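Local coordinates for mutual gliding-motility protein MglA (Myxococcus xanthus DK 1622, PDB 6H17), which binds and hydrolyses GTP, acting as an intracellular switch that coordinates the social and adventurous gliding motilities and controls gliding direction and speed, at residues 40-46 / 57-63; 134-138 / 182-187. All coordinates share one frame; numbering follows the deposited sequence. Where two conformers were deposited one is given.

In the fold
Both contacts belong to the same mixed sheet of a small GTPase fold, with centres 18 Å apart and nearest atoms about 8 Å apart; they do not touch. Contact 1 lies in the beta hairpin of strands 45-49 and 52-62, which joins the sheet through strand 71-78. Contact 2 sits further along the same sheet, where helix 176-193 packs on strand 136-141. Contact 1 is the one near the nucleotide site: the Asp-58 side chain comes within about 4 Å of the magnesium ion. In contact 2, the Val-137 side chain is about 11 Å from that of Asn-141, a predicted GTP-binding residue further along its strand.

Contact 1 (40-46 / 57-63); sequences TKGKLIS and FDFLPLS
In the beta hairpin of strands 45-49 and 52-62, the loop leading into the first strand also follows its partner, giving two separate runs of antiparallel backbone pairing with side-chain packing between them. Ile-45 and Phe-59 form a hydrogen-bonded pair: Ile-45 N donates to Phe-59 O at 3.0 Å, almost in line with the carbonyl, and Phe-59 N returns a bond to Ile-45 O at 2.9 Å. Their side chains lie alongside each other, pointing the same way, with Ile-45 CG1 3.8 Å from Phe-59 CB. The small positive chi1 of Ile-45 (61°) sets CG1 between its backbone N and carbonyl carbon, and CD1 then reaches the ring carbon CD2 of Phe-59.

Between the Ile-45/Phe-59 and Lys-41/Leu-62 pairs the register shifts by one. The Leu-44 and Leu-60 side chains cross at a slant, Leu-44 CD1 4.0 Å from Leu-60 CB, while Leu-60 CD1 lies 3.6 Å from Gly-42 O and close to Leu-44 N. Toward Thr-40 the backbones meet again, Gly-42 N bonding to Pro-61 O at 2.8 Å and Ser-63 N to Thr-40 O at 2.9 Å. A water adds a side link there, donating to Ser-63 O and accepting from Thr-40 OG1.

At the other end Ser-46 and Asp-58 form a non-hydrogen-bonded pair. Asp-58 OD2 is taken by the hydroxyls of Thr-26 and Thr-78, placing the carboxylate beside the P-loop and magnesium. This edge hairpin adds strand 45-49 to strand 52-62, probably the β2 that pairs antiparallel with β3, here strand 71-78, in Ras-like and Arf-family GTPases.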
# COMPACT_ATOMS: atom_id res chain seq x y z
N THR A 40 -10.39 16.80 0.94
CA THR A 40 -10.53 15.37 1.18
C THR A 40 -9.23 14.73 1.63
O THR A 40 -9.12 13.49 1.59
CB THR A 40 -11.05 14.64 -0.06
OG1 THR A 40 -10.08 14.75 -1.12
CG2 THR A 40 -12.38 15.22 -0.52
N LYS A 41 -8.23 15.51 2.02
CA LYS A 41 -6.97 14.96 2.48
C LYS A 41 -6.56 15.63 3.77
O LYS A 41 -6.86 16.80 4.02
CB LYS A 41 -5.86 15.15 1.46
CG LYS A 41 -5.38 16.60 1.33
CD LYS A 41 -4.47 16.76 0.15
CE LYS A 41 -3.89 18.15 0.09
NZ LYS A 41 -3.16 18.36 -1.17
N GLY A 42 -5.86 14.88 4.60
CA GLY A 42 -5.05 15.42 5.65
C GLY A 42 -3.63 15.62 5.17
O GLY A 42 -3.33 15.60 3.97
N LYS A 43 -2.74 15.80 6.13
CA LYS A 43 -1.34 16.11 5.85
C LYS A 43 -0.51 14.84 5.71
O LYS A 43 -0.61 13.92 6.53
CB LYS A 43 -0.78 16.96 6.98
CG LYS A 43 0.56 17.54 6.70
CD LYS A 43 1.01 18.46 7.82
CE LYS A 43 2.41 18.97 7.59
NZ LYS A 43 2.77 19.96 8.64
N LEU A 44 0.32 14.79 4.67
CA LEU A 44 1.30 13.73 4.53
C LEU A 44 2.46 14.01 5.48
O LEU A 44 3.06 15.09 5.42
CB LEU A 44 1.81 13.67 3.09
CG LEU A 44 2.99 12.75 2.82
CD1 LEU A 44 2.67 11.33 3.14
CD2 LEU A 44 3.43 12.88 1.35
N ILE A 45 2.76 13.05 6.34
CA ILE A 45 3.84 13.19 7.30
C ILE A 45 4.77 11.99 7.25
O ILE A 45 4.38 10.89 6.84
CB ILE A 45 3.32 13.41 8.73
CG1 ILE A 45 2.49 12.21 9.16
CG2 ILE A 45 2.52 14.74 8.81
CD1 ILE A 45 2.15 12.22 10.65
N SER A 46 6.01 12.23 7.63
CA SER A 46 6.99 11.18 7.85
C SER A 46 7.10 10.91 9.34
O SER A 46 6.91 11.81 10.18
CB SER A 46 8.35 11.59 7.31
OG SER A 46 8.34 11.68 5.91
N PHE A 57 9.03 6.19 7.57
CA PHE A 57 7.88 5.75 6.80
C PHE A 57 6.82 6.84 6.86
O PHE A 57 6.94 7.82 7.60
CB PHE A 57 7.35 4.40 7.29
CG PHE A 57 6.83 4.43 8.69
CD1 PHE A 57 5.49 4.61 8.92
CD2 PHE A 57 7.69 4.27 9.76
CE1 PHE A 57 5.00 4.62 10.21
CE2 PHE A 57 7.21 4.28 11.04
CZ PHE A 57 5.87 4.45 11.28
N ASP A 58 5.78 6.69 6.06
CA ASP A 58 4.86 7.77 5.78
C ASP A 58 3.46 7.45 6.28
O ASP A 58 3.08 6.29 6.39
CB ASP A 58 4.75 7.99 4.27
CG ASP A 58 6.09 8.11 3.62
OD1 ASP A 58 6.75 9.16 3.82
OD2 ASP A 58 6.52 7.14 2.94
N PHE A 59 2.71 8.52 6.55
CA PHE A 59 1.32 8.47 6.98
C PHE A 59 0.53 9.56 6.27
O PHE A 59 0.96 10.71 6.21
CB PHE A 59 1.23 8.69 8.51
CG PHE A 59 -0.19 8.81 9.03
CD1 PHE A 59 -0.92 7.67 9.35
CD2 PHE A 59 -0.80 10.04 9.20
CE1 PHE A 59 -2.23 7.78 9.84
CE2 PHE A 59 -2.11 10.15 9.70
CZ PHE A 59 -2.81 9.03 10.01
N LEU A 60 -0.63 9.18 5.73
CA LEU A 60 -1.47 10.13 5.01
C LEU A 60 -2.94 9.77 5.18
O LEU A 60 -3.37 8.70 4.71
CB LEU A 60 -1.14 10.12 3.51
CG LEU A 60 -2.08 10.91 2.59
CD1 LEU A 60 -2.14 12.38 2.98
CD2 LEU A 60 -1.59 10.79 1.15
N PRO A 61 -3.74 10.61 5.85
CA PRO A 61 -5.18 10.34 5.95
C PRO A 61 -5.97 10.95 4.81
O PRO A 61 -5.68 12.06 4.36
CB PRO A 61 -5.55 11.00 7.29
CG PRO A 61 -4.56 12.06 7.51
CD PRO A 61 -3.33 11.76 6.67
N LEU A 62 -6.98 10.22 4.35
CA LEU A 62 -7.77 10.62 3.20
C LEU A 62 -9.22 10.23 3.37
O LEU A 62 -9.55 9.24 4.03
CB LEU A 62 -7.32 9.88 1.91
CG LEU A 62 -5.90 10.08 1.43
CD1 LEU A 62 -5.60 9.13 0.27
CD2 LEU A 62 -5.68 11.51 0.98
N SER A 63 -10.08 10.99 2.71
CA SER A 63 -11.48 10.62 2.52
C SER A 63 -11.63 10.04 1.12
O SER A 63 -11.26 10.69 0.13
CB SER A 63 -12.40 11.82 2.69
OG SER A 63 -12.28 12.37 3.99
O HOH W 1 -9.21 11.90 -1.02

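Contact 2 (134-138 / 182-187); sequences IPYVI and AVAKLV
Val-137 puts one methyl, CG2, into the face of helix 176-193. From CB, which looks toward the helix, the chain forks. With chi1 at 174°, CG1 lies anti to the backbone N, and CG2 takes the place beside that N, where it meets three helix residues. It comes 3.8 Å from Val-183 CB, about as near to the Val-183 amide nitrogen, and reaches Ala-182 CB and Leu-186 CD1, both at 4.1 Å. One methyl is thus shared by Ala-182, Val-183 and, a turn on, Leu-186, and the two valine side chains meet at a slant. Val-137 also packs on Tyr-166 of strand 165-167, which touches Ala-182 as well.

Two residues earlier, Pro-135 offers its ring to the following turn. Its CB lies 3.7 Å from Leu-186 CB and 3.8 Å from Val-187 CG2; the ring and the Val-187 side chain cross at about a right angle, and the next ring atom, CG, stays near the same methyl. Leu-186 bridges the two sites: CB rests on the proline, CG stands anti to the carbonyl carbon (chi1 -68°), and the extended second torsion then brings CD1 to 4.1 Å from Tyr-136 N.

The side chains that meet are all apolar, and the contact is van der Waals packing. The axes of strand 136-138 and helix 182-187 run nearly antiparallel, 167° between their directions, and approach to 8.0 Å. Val-183 packs on Val-100 of strand 98-104, and Val-187 on Cys-13 and Ile-15 of strand 10-18, so the helix spans several strands. A C-terminal helix laid over the central sheet in this way belongs to the alpha/beta fold of the Ras-like small GTPases.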
# COMPACT_ATOMS: atom_id res chain seq x y z
N ILE A 134 -7.21 -10.95 2.03
CA ILE A 134 -7.28 -9.52 2.34
C ILE A 134 -7.41 -8.71 1.06
O ILE A 134 -6.90 -9.11 0.00
CB ILE A 134 -6.04 -9.13 3.16
CG1 ILE A 134 -6.21 -7.78 3.87
CG2 ILE A 134 -4.82 -9.09 2.29
CD1 ILE A 134 -5.03 -7.41 4.75
N PRO A 135 -8.10 -7.57 1.09
CA PRO A 135 -8.03 -6.63 -0.04
C PRO A 135 -6.58 -6.34 -0.41
O PRO A 135 -5.77 -5.94 0.43
CB PRO A 135 -8.73 -5.39 0.50
CG PRO A 135 -9.78 -5.99 1.43
CD PRO A 135 -9.06 -7.10 2.12
N TYR A 136 -6.25 -6.54 -1.69
CA TYR A 136 -4.86 -6.57 -2.13
C TYR A 136 -4.78 -6.23 -3.60
O TYR A 136 -5.47 -6.84 -4.43
CB TYR A 136 -4.28 -7.96 -1.84
CG TYR A 136 -2.94 -8.24 -2.48
CD1 TYR A 136 -1.93 -7.30 -2.45
CD2 TYR A 136 -2.68 -9.46 -3.11
CE1 TYR A 136 -0.71 -7.53 -3.05
CE2 TYR A 136 -1.45 -9.71 -3.71
CZ TYR A 136 -0.48 -8.73 -3.67
OH TYR A 136 0.76 -8.92 -4.25
N VAL A 137 -3.93 -5.27 -3.94
CA VAL A 137 -3.68 -4.83 -5.31
C VAL A 137 -2.19 -4.76 -5.50
O VAL A 137 -1.45 -4.41 -4.57
CB VAL A 137 -4.32 -3.45 -5.56
CG1 VAL A 137 -3.96 -2.89 -6.94
CG2 VAL A 137 -5.85 -3.53 -5.37
N ILE A 138 -1.73 -5.11 -6.69
CA ILE A 138 -0.31 -5.04 -7.03
C ILE A 138 -0.07 -3.95 -8.07
O ILE A 138 -0.85 -3.80 -9.03
CB ILE A 138 0.25 -6.41 -7.48
CG1 ILE A 138 1.79 -6.33 -7.59
CG2 ILE A 138 -0.37 -6.89 -8.77
CD1 ILE A 138 2.47 -7.71 -7.51
N ALA A 182 -8.69 1.29 -6.41
CA ALA A 182 -9.01 -0.13 -6.47
C ALA A 182 -8.96 -0.77 -5.09
O ALA A 182 -9.88 -1.49 -4.68
CB ALA A 182 -8.08 -0.86 -7.45
N VAL A 183 -7.90 -0.53 -4.34
CA VAL A 183 -7.81 -1.15 -3.02
C VAL A 183 -8.84 -0.56 -2.06
O VAL A 183 -9.42 -1.28 -1.24
CB VAL A 183 -6.37 -1.12 -2.46
CG1 VAL A 183 -5.99 0.27 -1.99
CG2 VAL A 183 -6.24 -2.15 -1.32
N ALA A 184 -9.10 0.75 -2.15
CA ALA A 184 -10.07 1.37 -1.26
C ALA A 184 -11.46 0.82 -1.50
O ALA A 184 -12.21 0.57 -0.54
CB ALA A 184 -10.07 2.89 -1.43
N LYS A 185 -11.82 0.57 -2.76
CA LYS A 185 -13.13 -0.02 -3.06
C LYS A 185 -13.23 -1.43 -2.49
O LYS A 185 -14.27 -1.81 -1.95
CB LYS A 185 -13.36 -0.00 -4.57
CG LYS A 185 -14.70 -0.57 -5.00
CD LYS A 185 -14.93 -0.36 -6.49
CE LYS A 185 -16.31 -0.84 -6.90
NZ LYS A 185 -16.48 -0.88 -8.38
N LEU A 186 -12.16 -2.24 -2.60
CA LEU A 186 -12.19 -3.57 -2.01
C LEU A 186 -12.37 -3.52 -0.50
O LEU A 186 -13.12 -4.32 0.07
CB LEU A 186 -10.90 -4.32 -2.35
CG LEU A 186 -10.73 -4.68 -3.83
CD1 LEU A 186 -9.33 -5.28 -4.05
CD2 LEU A 186 -11.80 -5.64 -4.30
N VAL A 187 -11.70 -2.57 0.17
CA VAL A 187 -11.85 -2.42 1.61
C VAL A 187 -13.27 -2.03 1.97
O VAL A 187 -13.87 -2.57 2.91
CB VAL A 187 -10.81 -1.41 2.14
CG1 VAL A 187 -11.15 -1.00 3.57
CG2 VAL A 187 -9.41 -1.99 2.04